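Putative fimbrium tip subunit Fim1C (Bacteroides ovatus, PDB 4EPS) probably forms part of the tip of fimbriae, the cell-surface filaments that mediate cell adhesion and biofilm formation. Local coordinates at residues T320-H328 and L388-L396. Numbering follows the deposited sequence.
Sequences TNDALLRSH and LGYNNSEVL
Tyr390 reaches the short helix 323-327 with CG swung opposite the backbone N (chi1 -177°), which lays its ring beside Leu324 and His328. In Glu394, one turn on, CG stands beside the backbone N, and the extended chain takes the carboxylate to Ala323 and Ser327. Leu324 CB packs 3.8 Å from Tyr390 CD2, and Leu324 CD1 touches the same ring near CG. The His328 ring meets the phenol end with its edge: His328 CE1 lies 3.1 Å from Tyr390 OH, and the two ring planes are almost perpendicular (89°). Tyr390 OH donates a very short hydrogen bond, 2.5 Å, to Glu394 OE2. Ser327 OG lies 2.8 Å from Glu394 OE2, but its proton could also go to Ala323 O. The methyl of Ala323 abuts the other carboxylate oxygen, Glu394 OE1. A phenylalanine in place of Tyr390 would probably leave Glu394 OE2 without its short phenol bond and the carboxylate freer to turn. Two waters bridge the segments. One joins Asn321 O and Ala323 N to Asn391 OD1; the other links Arg326 NE to Glu394 OE1. Asn391 ND2 is held by Val368 O, and Arg326 makes a cation-pi contact with Tyr367. This is helix-helix packing at a steep angle, in which the short segment axes come within 9.3 Å with 80° between their directions, within the C-terminal part of this Mfa-like fimbrillin-superfamily protein.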
# COMPACT_ATOMS: atom_id res chain seq x y z
N THR A 320 -25.94 -8.55 20.83
CA THR A 320 -26.46 -9.53 21.79
C THR A 320 -26.51 -10.96 21.19
O THR A 320 -26.15 -11.90 21.89
CB THR A 320 -27.86 -9.11 22.29
OG1 THR A 320 -27.81 -7.74 22.71
CG2 THR A 320 -28.36 -9.98 23.43
N ASN A 321 -26.95 -11.11 19.93
CA ASN A 321 -27.04 -12.45 19.36
C ASN A 321 -25.93 -12.74 18.29
O ASN A 321 -26.15 -13.59 17.44
CB ASN A 321 -28.45 -12.70 18.78
CG ASN A 321 -28.88 -11.79 17.66
OD1 ASN A 321 -28.16 -10.90 17.21
ND2 ASN A 321 -30.09 -12.01 17.16
N ASP A 322 -24.77 -12.04 18.36
CA ASP A 322 -23.65 -12.23 17.42
C ASP A 322 -22.53 -13.05 18.09
O ASP A 322 -21.64 -12.50 18.74
CB ASP A 322 -23.12 -10.88 16.87
CG ASP A 322 -22.18 -10.98 15.65
OD1 ASP A 322 -21.50 -12.03 15.50
OD2 ASP A 322 -22.03 -9.97 14.93
N ALA A 323 -22.57 -14.37 17.90
CA ALA A 323 -21.62 -15.33 18.46
C ALA A 323 -20.20 -15.12 17.94
O ALA A 323 -19.24 -15.33 18.69
CB ALA A 323 -22.06 -16.76 18.16
N LEU A 324 -20.05 -14.71 16.66
CA LEU A 324 -18.75 -14.45 16.05
C LEU A 324 -18.08 -13.24 16.72
O LEU A 324 -16.89 -13.31 17.04
CB LEU A 324 -18.91 -14.22 14.53
CG LEU A 324 -17.64 -13.89 13.71
CD1 LEU A 324 -16.51 -14.87 13.98
CD2 LEU A 324 -17.96 -13.86 12.19
N LEU A 325 -18.83 -12.14 16.91
CA LEU A 325 -18.31 -10.92 17.56
C LEU A 325 -17.91 -11.24 19.00
O LEU A 325 -16.86 -10.80 19.47
CB LEU A 325 -19.39 -9.80 17.53
CG LEU A 325 -19.12 -8.50 18.33
CD1 LEU A 325 -17.84 -7.79 17.85
CD2 LEU A 325 -20.29 -7.54 18.22
N ARG A 326 -18.73 -12.04 19.68
CA ARG A 326 -18.48 -12.41 21.07
C ARG A 326 -17.23 -13.32 21.22
O ARG A 326 -16.38 -13.04 22.08
CB ARG A 326 -19.73 -13.11 21.61
CG ARG A 326 -19.75 -13.39 23.09
CD ARG A 326 -21.17 -13.68 23.54
NE ARG A 326 -21.73 -14.86 22.88
CZ ARG A 326 -22.88 -14.88 22.22
NH1 ARG A 326 -23.62 -13.78 22.11
NH2 ARG A 326 -23.31 -16.01 21.67
N SER A 327 -17.09 -14.37 20.38
CA SER A 327 -15.99 -15.33 20.53
C SER A 327 -14.69 -14.96 19.81
O SER A 327 -13.64 -15.43 20.25
CB SER A 327 -16.43 -16.71 20.06
OG SER A 327 -17.61 -17.10 20.75
N HIS A 328 -14.75 -14.23 18.67
CA HIS A 328 -13.54 -13.91 17.91
C HIS A 328 -13.65 -12.48 17.42
O HIS A 328 -13.74 -12.26 16.21
CB HIS A 328 -13.35 -14.92 16.74
CG HIS A 328 -13.15 -16.33 17.19
ND1 HIS A 328 -14.21 -17.23 17.24
CD2 HIS A 328 -12.04 -16.93 17.66
CE1 HIS A 328 -13.69 -18.36 17.70
NE2 HIS A 328 -12.39 -18.24 17.98
N LEU A 388 -23.73 -16.73 8.23
CA LEU A 388 -23.97 -17.19 9.62
C LEU A 388 -23.31 -18.51 9.95
O LEU A 388 -23.68 -19.12 10.96
CB LEU A 388 -25.51 -17.32 9.84
CG LEU A 388 -26.27 -15.97 9.90
CD1 LEU A 388 -27.76 -16.19 9.76
CD2 LEU A 388 -25.94 -15.21 11.20
N GLY A 389 -22.36 -18.96 9.13
CA GLY A 389 -21.71 -20.25 9.37
C GLY A 389 -21.05 -20.37 10.73
O GLY A 389 -21.17 -21.41 11.38
N TYR A 390 -20.36 -19.32 11.19
CA TYR A 390 -19.70 -19.41 12.50
C TYR A 390 -20.77 -19.60 13.60
O TYR A 390 -20.67 -20.54 14.42
CB TYR A 390 -18.79 -18.22 12.81
CG TYR A 390 -18.12 -18.46 14.15
CD1 TYR A 390 -17.08 -19.37 14.27
CD2 TYR A 390 -18.67 -17.93 15.32
CE1 TYR A 390 -16.52 -19.68 15.52
CE2 TYR A 390 -18.13 -18.24 16.57
CZ TYR A 390 -17.06 -19.12 16.67
OH TYR A 390 -16.55 -19.46 17.89
N ASN A 391 -21.82 -18.76 13.58
CA ASN A 391 -22.97 -18.90 14.48
C ASN A 391 -23.47 -20.34 14.45
O ASN A 391 -23.69 -20.94 15.51
CB ASN A 391 -24.10 -17.95 14.02
CG ASN A 391 -25.40 -18.21 14.74
OD1 ASN A 391 -25.64 -17.68 15.81
ND2 ASN A 391 -26.25 -19.07 14.17
N ASN A 392 -23.71 -20.88 13.23
CA ASN A 392 -24.26 -22.23 13.08
C ASN A 392 -23.37 -23.30 13.73
O ASN A 392 -23.92 -24.25 14.30
CB ASN A 392 -24.51 -22.56 11.59
CG ASN A 392 -25.53 -21.62 10.96
OD1 ASN A 392 -26.22 -20.86 11.67
ND2 ASN A 392 -25.57 -21.57 9.62
N SER A 393 -22.03 -23.15 13.63
CA SER A 393 -21.08 -24.08 14.25
C SER A 393 -21.25 -24.06 15.78
O SER A 393 -21.28 -25.12 16.41
CB SER A 393 -19.65 -23.72 13.88
OG SER A 393 -18.77 -24.77 14.26
N GLU A 394 -21.38 -22.85 16.37
CA GLU A 394 -21.54 -22.73 17.82
C GLU A 394 -22.89 -23.30 18.27
O GLU A 394 -22.94 -23.93 19.33
CB GLU A 394 -21.37 -21.28 18.30
CG GLU A 394 -19.90 -20.90 18.39
CD GLU A 394 -19.55 -19.84 19.42
OE1 GLU A 394 -20.49 -19.24 20.00
OE2 GLU A 394 -18.35 -19.55 19.59
N VAL A 395 -23.97 -23.14 17.47
CA VAL A 395 -25.28 -23.71 17.83
C VAL A 395 -25.20 -25.24 17.75
O VAL A 395 -25.71 -25.93 18.63
CB VAL A 395 -26.45 -23.15 16.99
CG1 VAL A 395 -27.77 -23.84 17.37
CG2 VAL A 395 -26.57 -21.64 17.18
N LEU A 396 -24.51 -25.77 16.72
CA LEU A 396 -24.35 -27.22 16.59
C LEU A 396 -23.51 -27.81 17.75
O LEU A 396 -23.75 -28.95 18.15
CB LEU A 396 -23.75 -27.60 15.25
CG LEU A 396 -24.35 -28.86 14.61
CD1 LEU A 396 -25.73 -28.59 14.06
CD2 LEU A 396 -23.51 -29.32 13.45
O HOH W 1 -24.63 -15.23 16.03
O HOH W 2 -20.62 -17.56 22.10